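Local coordinates for protein pectate lyase II (Xanthomonas campestris pv. campestris, PDB 2QY1) that probably cleaves pectate by beta-elimination, acting as a secreted polysaccharide lyase of family 1, at residues S167-Y172 with H197-E202; V177-Y182 with E205-L210; N221-V226 with N244-I249; G236-I241 with S294-P299; P252-D257 with Y286-N291. The protein carries 2 engineered substitutions. All coordinates share one frame; numbering follows the deposited sequence.

Contact 1 (S167-Y172 with H197-E202)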
# COMPACT_ATOMS: atom_id res chain seq x y z
N SER A 167 4.69 -2.42 5.25
CA SER A 167 5.56 -3.59 5.40
C SER A 167 4.83 -4.92 5.53
O SER A 167 3.75 -5.00 6.12
CB SER A 167 6.50 -3.40 6.59
OG SER A 167 5.77 -3.17 7.79
N TYR A 168 5.44 -5.97 4.97
CA TYR A 168 4.95 -7.35 5.07
C TYR A 168 3.49 -7.54 4.65
O TYR A 168 2.79 -8.40 5.19
CB TYR A 168 5.16 -7.90 6.49
CG TYR A 168 6.61 -7.99 6.91
CD1 TYR A 168 7.37 -9.12 6.64
CD2 TYR A 168 7.22 -6.93 7.58
CE1 TYR A 168 8.70 -9.21 7.03
CE2 TYR A 168 8.56 -7.01 7.97
CZ TYR A 168 9.29 -8.15 7.69
OH TYR A 168 10.61 -8.23 8.07
N ASN A 169 3.03 -6.73 3.70
CA ASN A 169 1.70 -6.92 3.14
C ASN A 169 1.70 -7.88 1.95
O ASN A 169 2.75 -8.04 1.29
CB ASN A 169 1.10 -5.57 2.71
CG ASN A 169 0.84 -4.65 3.89
OD1 ASN A 169 0.02 -4.95 4.76
ND2 ASN A 169 1.54 -3.53 3.93
N TYR A 170 0.58 -8.51 1.71
CA TYR A 170 0.43 -9.41 0.59
C TYR A 170 -0.71 -8.91 -0.28
O TYR A 170 -1.87 -8.93 0.14
CB TYR A 170 0.19 -10.84 1.10
CG TYR A 170 0.05 -11.93 0.06
CD1 TYR A 170 0.49 -11.76 -1.26
CD2 TYR A 170 -0.51 -13.16 0.41
CE1 TYR A 170 0.36 -12.79 -2.20
CE2 TYR A 170 -0.63 -14.19 -0.52
CZ TYR A 170 -0.20 -14.00 -1.81
OH TYR A 170 -0.33 -15.03 -2.72
N VAL A 171 -0.37 -8.43 -1.47
CA VAL A 171 -1.36 -7.94 -2.42
C VAL A 171 -1.33 -8.82 -3.66
O VAL A 171 -0.30 -8.91 -4.34
CB VAL A 171 -1.13 -6.45 -2.81
CG1 VAL A 171 -2.28 -5.94 -3.69
CG2 VAL A 171 -0.97 -5.57 -1.57
N TYR A 172 -2.46 -9.47 -3.95
CA TYR A 172 -2.55 -10.35 -5.11
C TYR A 172 -3.90 -10.23 -5.83
O TYR A 172 -4.86 -9.72 -5.26
CB TYR A 172 -2.26 -11.81 -4.72
CG TYR A 172 -3.32 -12.48 -3.87
CD1 TYR A 172 -4.37 -13.20 -4.46
CD2 TYR A 172 -3.27 -12.41 -2.48
CE1 TYR A 172 -5.34 -13.82 -3.68
CE2 TYR A 172 -4.24 -13.04 -1.69
CZ TYR A 172 -5.26 -13.73 -2.30
OH TYR A 172 -6.22 -14.35 -1.53
N HIS A 197 8.56 -2.13 2.46
CA HIS A 197 9.48 -3.26 2.57
C HIS A 197 8.85 -4.59 2.93
O HIS A 197 7.83 -4.65 3.62
CB HIS A 197 10.67 -2.94 3.50
CG HIS A 197 10.32 -2.91 4.95
ND1 HIS A 197 10.47 -4.01 5.77
CD2 HIS A 197 9.87 -1.91 5.75
CE1 HIS A 197 10.10 -3.70 7.00
NE2 HIS A 197 9.74 -2.43 7.01
N HIS A 198 9.47 -5.67 2.43
CA HIS A 198 9.04 -7.05 2.67
C HIS A 198 7.59 -7.33 2.26
O HIS A 198 6.95 -8.24 2.80
CB HIS A 198 9.29 -7.46 4.12
CG HIS A 198 10.74 -7.67 4.45
ND1 HIS A 198 11.52 -6.68 5.01
CD2 HIS A 198 11.54 -8.75 4.31
CE1 HIS A 198 12.75 -7.14 5.19
NE2 HIS A 198 12.79 -8.39 4.77
N ASN A 199 7.08 -6.55 1.30
CA ASN A 199 5.76 -6.80 0.74
C ASN A 199 5.81 -7.87 -0.35
O ASN A 199 6.83 -8.04 -1.02
CB ASN A 199 5.14 -5.51 0.18
CG ASN A 199 5.03 -4.41 1.21
OD1 ASN A 199 5.74 -3.40 1.15
ND2 ASN A 199 4.14 -4.59 2.17
N ARG A 200 4.70 -8.58 -0.51
CA ARG A 200 4.54 -9.57 -1.58
C ARG A 200 3.54 -9.04 -2.60
O ARG A 200 2.37 -8.84 -2.28
CB ARG A 200 4.06 -10.90 -1.00
CG ARG A 200 4.11 -12.06 -1.98
CD ARG A 200 3.70 -13.37 -1.32
NE ARG A 200 3.54 -14.44 -2.32
CZ ARG A 200 3.12 -15.67 -2.05
NH1 ARG A 200 2.79 -16.02 -0.81
NH2 ARG A 200 3.01 -16.55 -3.03
N PHE A 201 4.02 -8.81 -3.82
CA PHE A 201 3.19 -8.32 -4.91
C PHE A 201 3.13 -9.39 -5.99
O PHE A 201 4.12 -9.61 -6.71
CB PHE A 201 3.76 -7.03 -5.50
CG PHE A 201 3.96 -5.92 -4.49
CD1 PHE A 201 2.88 -5.37 -3.80
CD2 PHE A 201 5.23 -5.40 -4.26
CE1 PHE A 201 3.06 -4.34 -2.87
CE2 PHE A 201 5.43 -4.36 -3.35
CZ PHE A 201 4.34 -3.83 -2.65
N GLU A 202 1.99 -10.07 -6.12
CA GLU A 202 1.89 -11.19 -7.05
C GLU A 202 0.57 -11.22 -7.82
O GLU A 202 -0.50 -11.05 -7.24
CB GLU A 202 2.12 -12.52 -6.32
CG GLU A 202 2.59 -13.63 -7.23
CD GLU A 202 3.23 -14.79 -6.49
OE1 GLU A 202 3.34 -15.87 -7.09
OE2 GLU A 202 3.62 -14.63 -5.31
O HOH W 1 8.28 -2.68 9.52
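Arg200 runs alongside Tyr170. CB and CG of Arg200 touch Tyr170 CD1. Arg200 CD makes a CH-pi contact over the ring, 3.5 Å from Tyr170 CE1. NE follows over CE1, and the guanidinium lies flat on the phenol end, planes 6° apart, with Tyr170 OH over its centre. Both CG atoms are anti to the backbone N (chi1 -169° in Arg200), which keeps the chains abreast. In its plane the guanidinium makes a side-on salt bridge to Glu202 OE2 through NE and NH2, which fixes its rotation. Tyr172 CD2 lies over the opposite face of the Tyr170 ring, toward its rim.

At the other end, His198 CB sits over the Tyr168 ring. The amides of Asn169 and Asn199 lie nearly parallel; Asn169 OD1 accepts from Asn134 N. Backbone hydrogen bonds of a parallel pairing, such as Arg200 N to Asn169 O at 2.7 Å, join adjacent coils. Side chains of successive coils lined up in register, with paired asparagines at the turn, are characteristic of the pectate lyase parallel beta-helix.

Contact 2 (V177-Y182 with E205-L210)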
# COMPACT_ATOMS: atom_id res chain seq x y z
N VAL A 177 -2.21 -1.51 -7.32
CA VAL A 177 -1.74 -1.91 -5.99
C VAL A 177 -1.59 -0.77 -4.99
O VAL A 177 -2.19 -0.80 -3.91
CB VAL A 177 -0.41 -2.71 -6.07
CG1 VAL A 177 0.09 -3.09 -4.68
CG2 VAL A 177 -0.61 -3.96 -6.92
N ALA A 178 -0.79 0.24 -5.34
CA ALA A 178 -0.40 1.26 -4.38
C ALA A 178 -0.22 2.62 -5.04
O ALA A 178 0.67 2.80 -5.87
CB ALA A 178 0.87 0.84 -3.65
N LEU A 179 -1.07 3.57 -4.66
CA LEU A 179 -0.96 4.94 -5.12
C LEU A 179 -0.25 5.78 -4.07
O LEU A 179 -0.48 5.62 -2.87
CB LEU A 179 -2.34 5.52 -5.43
CG LEU A 179 -2.45 6.91 -6.08
CD1 LEU A 179 -1.83 6.93 -7.47
CD2 LEU A 179 -3.91 7.33 -6.14
N ASN A 180 0.61 6.69 -4.53
CA ASN A 180 1.27 7.63 -3.64
C ASN A 180 1.33 8.99 -4.33
O ASN A 180 2.29 9.30 -5.03
CB ASN A 180 2.67 7.12 -3.26
CG ASN A 180 3.20 7.72 -1.97
OD1 ASN A 180 3.06 8.93 -1.73
ND2 ASN A 180 3.81 6.89 -1.13
N GLY A 181 0.29 9.80 -4.12
CA GLY A 181 0.10 11.05 -4.87
C GLY A 181 -0.92 10.80 -5.96
O GLY A 181 -0.70 9.98 -6.84
N TYR A 182 -2.04 11.52 -5.90
CA TYR A 182 -3.23 11.15 -6.69
C TYR A 182 -3.28 11.73 -8.10
O TYR A 182 -3.99 11.21 -8.96
CB TYR A 182 -4.52 11.49 -5.92
CG TYR A 182 -4.96 12.93 -6.05
CD1 TYR A 182 -4.46 13.91 -5.20
CD2 TYR A 182 -5.89 13.30 -7.03
CE1 TYR A 182 -4.87 15.24 -5.31
CE2 TYR A 182 -6.29 14.63 -7.16
CZ TYR A 182 -5.78 15.59 -6.29
OH TYR A 182 -6.18 16.90 -6.41
N GLU A 205 -1.29 -5.81 -11.70
CA GLU A 205 -1.08 -5.13 -12.99
C GLU A 205 -0.14 -3.93 -12.93
O GLU A 205 0.85 -3.90 -13.67
CB GLU A 205 -2.41 -4.76 -13.65
CG GLU A 205 -3.22 -5.97 -14.11
CD GLU A 205 -4.28 -5.64 -15.15
OE1 GLU A 205 -4.95 -6.59 -15.61
OE2 GLU A 205 -4.44 -4.46 -15.52
N SER A 206 -0.43 -2.96 -12.07
CA SER A 206 0.32 -1.71 -12.04
C SER A 206 0.26 -1.00 -10.69
O SER A 206 -0.44 -1.44 -9.77
CB SER A 206 -0.16 -0.76 -13.15
OG SER A 206 -1.45 -0.26 -12.84
N ARG A 207 1.00 0.12 -10.60
CA ARG A 207 1.10 0.94 -9.39
C ARG A 207 1.74 0.14 -8.25
O ARG A 207 1.10 -0.14 -7.24
CB ARG A 207 -0.27 1.46 -8.92
CG ARG A 207 -1.06 2.30 -9.90
CD ARG A 207 -2.23 2.89 -9.14
NE ARG A 207 -3.14 3.69 -9.97
CZ ARG A 207 -4.32 4.15 -9.54
NH1 ARG A 207 -4.74 3.89 -8.31
NH2 ARG A 207 -5.09 4.85 -10.36
N VAL A 208 3.01 -0.22 -8.42
CA VAL A 208 3.67 -1.08 -7.43
C VAL A 208 4.98 -0.51 -6.84
O VAL A 208 6.01 -1.18 -6.86
CB VAL A 208 3.89 -2.52 -7.98
CG1 VAL A 208 3.77 -3.52 -6.86
CG2 VAL A 208 2.88 -2.87 -9.07
N PRO A 209 4.95 0.72 -6.29
CA PRO A 209 3.86 1.70 -6.22
C PRO A 209 3.90 2.70 -7.38
O PRO A 209 4.90 2.80 -8.09
CB PRO A 209 4.16 2.43 -4.91
CG PRO A 209 5.66 2.44 -4.84
CD PRO A 209 6.15 1.22 -5.59
N LEU A 210 2.80 3.42 -7.58
CA LEU A 210 2.83 4.62 -8.40
C LEU A 210 3.19 5.76 -7.46
O LEU A 210 2.40 6.11 -6.58
CB LEU A 210 1.47 4.87 -9.07
CG LEU A 210 1.34 5.93 -10.18
CD1 LEU A 210 -0.08 5.90 -10.76
CD2 LEU A 210 1.69 7.34 -9.72
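Val177 and Ala178 pack closely on the backbone of Arg207. Val177 CB is 3.2 Å from Arg207 O, and the same oxygen accepts from Ala178 N at 2.7 Å. Val177 N bonds Ser206 O. Further along, Leu210 N bonds Ala178 O at 2.8 Å, and Asn180 N bonds Leu210 O. A cis peptide precedes Pro209, whose CB lies 3.9 Å from Ala178 CB. Val177 CG2 and Val208 CG2 meet at 4.2 Å, and Phe201 touches both valines. This is the buried side.

The pairing of Leu179 with Leu210 is parallel and joins adjacent coils of the beta-helix. Residues 207 to 210 also open the RxPxxR sequence signature of the family, which ends at Arg212. In relatives that signature borders the substrate cleft.

The other side is partly open to solvent. Leu179 CD1 touches Leu210 CD1 at 3.9 Å, ordinary packing with the side chains side by side. Arg207 makes the loose part. Its CG is beside the backbone N (chi1 -58°), and the extended chain then carries the guanidinium across Leu179. Leu179 CD1 stands 4.1 Å above one face of the Arg207 guanidinium, offset toward the rim. A phosphate ion, probably from the crystallisation liquor, lies about 4 Å from the Leu210 side chain.

Contact 3 (N221-V226 with N244-I249)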
# COMPACT_ATOMS: atom_id res chain seq x y z
N ASN A 221 11.22 -6.20 -1.21
CA ASN A 221 9.91 -6.60 -1.73
C ASN A 221 10.06 -7.67 -2.81
O ASN A 221 11.05 -7.68 -3.55
CB ASN A 221 9.14 -5.40 -2.28
CG ASN A 221 8.97 -4.30 -1.26
OD1 ASN A 221 8.17 -4.41 -0.34
ND2 ASN A 221 9.72 -3.21 -1.43
N TYR A 222 9.07 -8.55 -2.90
CA TYR A 222 9.06 -9.61 -3.90
C TYR A 222 7.97 -9.33 -4.93
O TYR A 222 6.80 -9.17 -4.58
CB TYR A 222 8.88 -10.98 -3.24
CG TYR A 222 8.60 -12.13 -4.20
CD1 TYR A 222 9.49 -12.45 -5.23
CD2 TYR A 222 7.45 -12.91 -4.06
CE1 TYR A 222 9.23 -13.50 -6.10
CE2 TYR A 222 7.18 -13.97 -4.93
CZ TYR A 222 8.08 -14.26 -5.95
OH TYR A 222 7.83 -15.30 -6.81
N PHE A 223 8.38 -9.25 -6.20
CA PHE A 223 7.48 -9.00 -7.32
C PHE A 223 7.42 -10.25 -8.18
O PHE A 223 8.45 -10.81 -8.55
CB PHE A 223 7.98 -7.83 -8.19
CG PHE A 223 8.11 -6.52 -7.46
CD1 PHE A 223 7.24 -5.47 -7.73
CD2 PHE A 223 9.14 -6.31 -6.53
CE1 PHE A 223 7.36 -4.25 -7.07
CE2 PHE A 223 9.27 -5.09 -5.87
CZ PHE A 223 8.37 -4.06 -6.14
N ASN A 224 6.20 -10.68 -8.51
CA ASN A 224 6.01 -11.81 -9.41
C ASN A 224 4.70 -11.68 -10.16
O ASN A 224 3.65 -11.45 -9.55
CB ASN A 224 6.05 -13.14 -8.64
CG ASN A 224 6.01 -14.35 -9.56
OD1 ASN A 224 5.29 -15.32 -9.30
ND2 ASN A 224 6.79 -14.31 -10.64
N ASN A 225 4.76 -11.83 -11.48
CA ASN A 225 3.59 -11.69 -12.35
C ASN A 225 2.94 -10.31 -12.23
O ASN A 225 1.76 -10.18 -11.87
CB ASN A 225 2.61 -12.85 -12.16
CG ASN A 225 3.17 -14.18 -12.63
OD1 ASN A 225 3.18 -15.17 -11.89
ND2 ASN A 225 3.67 -14.20 -13.86
N VAL A 226 3.74 -9.29 -12.52
CA VAL A 226 3.29 -7.90 -12.57
C VAL A 226 3.27 -7.54 -14.05
O VAL A 226 4.32 -7.47 -14.69
CB VAL A 226 4.23 -6.97 -11.77
CG1 VAL A 226 3.68 -5.55 -11.73
CG2 VAL A 226 4.45 -7.51 -10.35
N ASN A 244 15.47 -5.74 -3.72
CA ASN A 244 14.20 -6.37 -4.05
C ASN A 244 14.44 -7.63 -4.88
O ASN A 244 15.56 -7.87 -5.34
CB ASN A 244 13.28 -5.39 -4.81
CG ASN A 244 13.03 -4.10 -4.05
OD1 ASN A 244 13.68 -3.08 -4.30
ND2 ASN A 244 12.09 -4.13 -3.12
N TYR A 245 13.40 -8.43 -5.04
CA TYR A 245 13.45 -9.64 -5.86
C TYR A 245 12.41 -9.49 -6.97
O TYR A 245 11.21 -9.51 -6.71
CB TYR A 245 13.14 -10.87 -5.00
CG TYR A 245 13.49 -12.22 -5.61
CD1 TYR A 245 14.55 -12.97 -5.10
CD2 TYR A 245 12.75 -12.75 -6.66
CE1 TYR A 245 14.86 -14.22 -5.64
CE2 TYR A 245 13.06 -13.99 -7.21
CZ TYR A 245 14.12 -14.72 -6.69
OH TYR A 245 14.43 -15.94 -7.22
N PHE A 246 12.89 -9.32 -8.21
CA PHE A 246 12.01 -9.13 -9.37
C PHE A 246 12.02 -10.38 -10.26
O PHE A 246 13.08 -10.90 -10.59
CB PHE A 246 12.48 -7.95 -10.22
CG PHE A 246 12.43 -6.61 -9.52
CD1 PHE A 246 13.58 -6.08 -8.95
CD2 PHE A 246 11.24 -5.88 -9.46
CE1 PHE A 246 13.54 -4.84 -8.32
CE2 PHE A 246 11.20 -4.64 -8.83
CZ PHE A 246 12.35 -4.12 -8.25
N GLU A 247 10.83 -10.84 -10.63
CA GLU A 247 10.68 -11.87 -11.67
C GLU A 247 9.30 -11.81 -12.31
O GLU A 247 8.35 -11.35 -11.68
CB GLU A 247 10.98 -13.28 -11.14
CG GLU A 247 10.05 -13.76 -10.02
CD GLU A 247 10.34 -15.19 -9.58
OE1 GLU A 247 11.18 -15.85 -10.22
OE2 GLU A 247 9.74 -15.64 -8.59
N ASN A 248 9.21 -12.27 -13.56
CA ASN A 248 7.96 -12.24 -14.33
C ASN A 248 7.25 -10.88 -14.19
O ASN A 248 6.11 -10.80 -13.74
CB ASN A 248 7.04 -13.40 -13.92
CG ASN A 248 7.72 -14.76 -14.03
OD1 ASN A 248 7.79 -15.51 -13.06
ND2 ASN A 248 8.23 -15.06 -15.22
N ILE A 249 7.96 -9.83 -14.58
CA ILE A 249 7.47 -8.46 -14.39
C ILE A 249 7.77 -7.60 -15.61
O ILE A 249 8.87 -7.64 -16.16
CB ILE A 249 8.05 -7.82 -13.07
CG1 ILE A 249 7.61 -6.35 -12.93
CG2 ILE A 249 9.57 -7.96 -13.00
CD1 ILE A 249 7.68 -5.80 -11.50
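Phe223 and Phe246 form an offset stack, with centroids 4.6 Å apart and planes at 24°. Phe246 CE2 bears on one face of the Phe223 ring, toward its rim and 3.5 Å from Phe223 CD2. Ile249 CD1 fills the hollow between Phe223 and Val226. It lies 3.8 Å from Phe223 CD1 and 3.7 Å from Val226 CB. Ile249 CG1 is anti to the backbone N (chi1 176°), and from there CD1 extends into the notch.

On the other face of the strands, Tyr245 CD2 comes to the edge of the Tyr222 ring, 3.6 Å from Tyr222 CD1. Glu247 OE2 meets that edge too. Tyr222 OH donates to the anti lone pair of Glu247 OE2 at 2.6 Å. The same oxygen forms a salt bridge with Lys315, so two partners hold the carboxylate. Asn221 and Asn244 lie side by side at the start, and Asn221 OD1 accepts from Asn199 N. The two strands run parallel, 3° apart. Aligned aromatic residues inside the coils, with asparagines stacked at the turns, are typical of the pectate lyase parallel beta-helix.

Contact 4 (G236-I241 with S294-P299)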
# COMPACT_ATOMS: atom_id res chain seq x y z
N GLY A 236 9.10 14.22 -10.24
CA GLY A 236 10.27 14.60 -9.46
C GLY A 236 10.51 13.77 -8.21
O GLY A 236 11.46 14.03 -7.46
N GLY A 237 9.65 12.79 -7.97
CA GLY A 237 9.84 11.85 -6.86
C GLY A 237 11.15 11.08 -7.02
O GLY A 237 11.62 10.86 -8.13
N ILE A 238 11.74 10.71 -5.89
CA ILE A 238 12.95 9.88 -5.91
C ILE A 238 12.70 8.63 -5.06
O ILE A 238 12.19 8.72 -3.95
CB ILE A 238 14.21 10.65 -5.43
CG1 ILE A 238 14.45 11.89 -6.30
CG2 ILE A 238 15.44 9.74 -5.44
CD1 ILE A 238 15.49 12.87 -5.76
N ALA A 239 13.06 7.47 -5.60
CA ALA A 239 12.91 6.21 -4.88
C ALA A 239 14.25 5.50 -4.72
O ALA A 239 14.95 5.24 -5.70
CB ALA A 239 11.92 5.30 -5.59
N LYS A 240 14.61 5.20 -3.48
CA LYS A 240 15.74 4.31 -3.21
C LYS A 240 15.23 2.88 -3.31
O LYS A 240 14.48 2.41 -2.45
CB LYS A 240 16.35 4.59 -1.83
CG LYS A 240 17.59 3.76 -1.53
CD LYS A 240 18.21 4.13 -0.19
CE LYS A 240 19.50 3.35 0.05
NZ LYS A 240 20.61 3.77 -0.86
N ILE A 241 15.62 2.20 -4.39
CA ILE A 241 15.15 0.85 -4.69
C ILE A 241 16.27 -0.15 -4.42
O ILE A 241 17.24 -0.23 -5.17
CB ILE A 241 14.63 0.75 -6.15
CG1 ILE A 241 13.53 1.79 -6.41
CG2 ILE A 241 14.13 -0.67 -6.46
CD1 ILE A 241 13.12 1.93 -7.87
N SER A 294 21.15 3.71 -11.89
CA SER A 294 20.54 4.78 -11.09
C SER A 294 20.44 6.10 -11.85
O SER A 294 21.39 6.51 -12.53
CB SER A 294 21.32 4.98 -9.79
OG SER A 294 21.33 3.81 -9.00
N THR A 295 19.30 6.78 -11.73
CA THR A 295 19.10 8.06 -12.41
C THR A 295 19.30 9.26 -11.48
O THR A 295 19.53 10.38 -11.95
CB THR A 295 17.73 8.14 -13.11
OG1 THR A 295 16.69 7.81 -12.17
CG2 THR A 295 17.67 7.18 -14.29
N LYS A 296 19.21 9.02 -10.18
CA LYS A 296 19.57 10.01 -9.16
C LYS A 296 20.03 9.34 -7.88
O LYS A 296 19.56 8.26 -7.53
CB LYS A 296 18.40 10.95 -8.85
CG LYS A 296 18.43 12.27 -9.59
CD LYS A 296 17.37 13.22 -9.05
CE LYS A 296 17.25 14.46 -9.93
NZ LYS A 296 16.21 15.39 -9.41
N VAL A 297 20.96 10.00 -7.18
CA VAL A 297 21.34 9.58 -5.84
C VAL A 297 20.28 10.07 -4.85
O VAL A 297 19.78 11.19 -4.97
CB VAL A 297 22.78 10.06 -5.46
CG1 VAL A 297 22.86 11.59 -5.40
CG2 VAL A 297 23.24 9.45 -4.14
N PHE A 298 19.92 9.21 -3.89
CA PHE A 298 18.98 9.59 -2.84
C PHE A 298 19.52 10.82 -2.11
O PHE A 298 20.62 10.78 -1.56
CB PHE A 298 18.75 8.42 -1.89
CG PHE A 298 17.49 8.54 -1.08
CD1 PHE A 298 16.25 8.28 -1.64
CD2 PHE A 298 17.55 8.92 0.26
CE1 PHE A 298 15.08 8.39 -0.89
CE2 PHE A 298 16.39 9.03 1.02
CZ PHE A 298 15.16 8.76 0.45
N PRO A 299 18.75 11.93 -2.12
CA PRO A 299 19.27 13.27 -1.80
C PRO A 299 19.59 13.54 -0.32
O PRO A 299 20.28 14.51 -0.02
CB PRO A 299 18.15 14.20 -2.27
CG PRO A 299 16.91 13.38 -2.12
CD PRO A 299 17.30 11.96 -2.43
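Ile238 meets Lys296 and Pro299 where a late loop folds over a strand of the parallel beta-helix. Ile238 CD1 is the main bump. It lies 3.8 Å from Lys296 CD and 3.9 Å from Pro299 CD. The isoleucine and the proline meet tip to tip, whereas the lysine chain crosses at about a right angle. Ile238 CG1 is beside the backbone N, and chi2 is extended (169°), which carries CD1 out to this junction. Ile238 CG2 reaches Phe298 CD1 more loosely, at 4.2 Å. Lys240 meets the same ring near its root: Lys240 CB is 3.7 Å from Phe298 CD1, and the rest of its chain leads away, bending at chi4 (69°). Pro299 CD stands 3.7 Å above the plane of the Phe298 ring, toward its rim.

The next shell fixes the loop. Lys296 makes a cation-pi contact with Tyr263. The partners in this shell belong to strand 263-267, which pairs with strand 238-242. The loop is thus held by the next coil while its apolar atoms cover this one. Ser294 OG bonds Leu266 N, Thr295 OG1 bonds Trp264 N, and Phe298 N bonds Asp265 OD2.

Contact 5 (P252-D257 with Y286-N291)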
# COMPACT_ATOMS: atom_id res chain seq x y z
N PRO A 252 9.58 -3.20 -14.58
CA PRO A 252 9.73 -3.27 -13.13
C PRO A 252 10.09 -1.94 -12.47
O PRO A 252 9.60 -1.64 -11.38
CB PRO A 252 10.85 -4.30 -12.93
CG PRO A 252 11.57 -4.35 -14.23
CD PRO A 252 10.53 -4.09 -15.27
N VAL A 253 10.94 -1.16 -13.14
CA VAL A 253 11.30 0.17 -12.67
C VAL A 253 11.16 1.13 -13.85
O VAL A 253 11.87 1.00 -14.85
CB VAL A 253 12.73 0.22 -12.08
CG1 VAL A 253 13.11 1.64 -11.69
CG2 VAL A 253 12.85 -0.71 -10.88
N THR A 254 10.23 2.07 -13.73
CA THR A 254 9.92 2.97 -14.84
C THR A 254 9.45 4.34 -14.34
O THR A 254 9.17 4.52 -13.16
CB THR A 254 8.85 2.35 -15.79
OG1 THR A 254 8.63 3.22 -16.91
CG2 THR A 254 7.51 2.12 -15.06
N SER A 255 9.42 5.30 -15.26
CA SER A 255 8.75 6.57 -15.05
C SER A 255 7.93 6.89 -16.30
O SER A 255 8.49 7.08 -17.37
CB SER A 255 9.75 7.69 -14.79
OG SER A 255 9.08 8.91 -14.59
N ARG A 256 6.61 6.94 -16.15
CA ARG A 256 5.72 7.14 -17.30
C ARG A 256 4.38 7.79 -16.95
O ARG A 256 3.88 7.63 -15.84
CB ARG A 256 5.48 5.80 -18.03
CG ARG A 256 4.89 4.69 -17.15
CD ARG A 256 4.72 3.40 -17.92
NE ARG A 256 5.99 2.92 -18.45
CZ ARG A 256 6.12 2.02 -19.43
NH1 ARG A 256 5.04 1.51 -20.01
NH2 ARG A 256 7.33 1.65 -19.84
N ASP A 257 3.84 8.53 -17.92
CA ASP A 257 2.46 9.07 -17.89
C ASP A 257 2.22 10.32 -17.04
O ASP A 257 1.08 10.77 -16.90
CB ASP A 257 1.44 7.97 -17.57
CG ASP A 257 1.37 6.91 -18.66
OD1 ASP A 257 1.25 7.27 -19.85
OD2 ASP A 257 1.43 5.71 -18.32
N TYR A 286 9.23 9.53 -20.88
CA TYR A 286 9.31 8.30 -20.09
C TYR A 286 10.74 7.80 -19.92
O TYR A 286 11.66 8.25 -20.63
CB TYR A 286 8.43 7.20 -20.70
CG TYR A 286 9.09 6.43 -21.83
CD1 TYR A 286 9.10 6.93 -23.14
CD2 TYR A 286 9.71 5.20 -21.60
CE1 TYR A 286 9.71 6.22 -24.17
CE2 TYR A 286 10.31 4.49 -22.62
CZ TYR A 286 10.31 5.00 -23.91
OH TYR A 286 10.91 4.30 -24.93
N ALA A 287 10.93 6.88 -18.98
CA ALA A 287 12.20 6.19 -18.78
C ALA A 287 11.98 4.75 -18.33
O ALA A 287 11.07 4.48 -17.53
CB ALA A 287 13.06 6.94 -17.78
N ASN A 288 12.79 3.85 -18.86
CA ASN A 288 12.81 2.45 -18.43
C ASN A 288 14.21 2.08 -17.93
O ASN A 288 15.20 2.31 -18.63
CB ASN A 288 12.42 1.52 -19.59
CG ASN A 288 10.92 1.51 -19.87
OD1 ASN A 288 10.10 1.88 -19.02
ND2 ASN A 288 10.55 1.05 -21.06
N ALA A 289 14.28 1.52 -16.73
CA ALA A 289 15.55 1.10 -16.14
C ALA A 289 16.02 -0.25 -16.71
O ALA A 289 16.24 -1.20 -15.97
CB ALA A 289 15.44 1.04 -14.62
N THR A 290 16.16 -0.30 -18.03
CA THR A 290 16.47 -1.54 -18.75
C THR A 290 17.80 -2.16 -18.32
O THR A 290 17.94 -3.39 -18.29
CB THR A 290 16.44 -1.31 -20.29
OG1 THR A 290 15.19 -0.72 -20.66
CG2 THR A 290 16.60 -2.63 -21.05
N ASN A 291 18.76 -1.31 -17.98
CA ASN A 291 20.08 -1.78 -17.56
C ASN A 291 20.32 -1.65 -16.05
O ASN A 291 21.43 -1.90 -15.57
CB ASN A 291 21.17 -1.06 -18.35
CG ASN A 291 21.12 -1.41 -19.82
OD1 ASN A 291 21.43 -2.54 -20.20
ND2 ASN A 291 20.73 -0.45 -20.65
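Ser255 and Ala287 form an antiparallel hydrogen-bonded pair, and the touching parts of the chain run 175° apart. Ser255 N bonds Ala287 O and Ala287 N bonds Ser255 O, both at 2.9 Å. Two residues along, Ala289 N bonds Val253 O at 3.1 Å.

Thr254 and Asn288 sit together on one face and carry most of the side-chain chemistry. Thr254 OG1 is 2.8 Å from Ala287 O and 2.9 Å from Asn288 OD1. It also accepts from Arg256 NE. Arg256 NH2 donates to Asn288 OD1 at 2.9 Å, in the guanidinium plane and on a lone pair of the oxygen. The guanidinium and the amide are nearly coplanar, 21° apart. Arg256 bends at chi3 (60°), which turns its end back over the strand toward both partners. Gly278 O accepts from both Arg256 NH2 and Asn288 ND2, so it ties the two groups to a nearby loop.

Val253 CG1 touches Ala289 CB at 3.8 Å, and Trp264 packs against both residues. Ala289 is the centre of an inverse gamma turn, where the chain leaves the pairing. A short strand returning antiparallel to residues 253 to 255 here edges the last coils of a parallel beta-helix.

In the fold
Contacts 1, 2, 3 and 5 are buried, and contact 4 lies at the surface. Contacts 1, 2 and 3 join coils of the beta-helix through parallel pairing. Contact 5 adds an antiparallel edge, and contact 4 is a loop laid on a strand. Contacts 1 and 3 are neighbours: Phe201 N probably bonds Tyr222 O. Contact 2 faces them from another wall, with Val208 packed between Phe201 and Phe223. Contacts 3 and 5 use the same strand, 245-255. Contact 4 reaches contact 5 through Ile241 and Val253. A guanidinium-on-tyrosine stack marks contact 1 and a phenylalanine stack contact 3. Backbone bonds dominate contact 2. Polar side chains knit contact 5, whereas contact 4 is apolar between its segments.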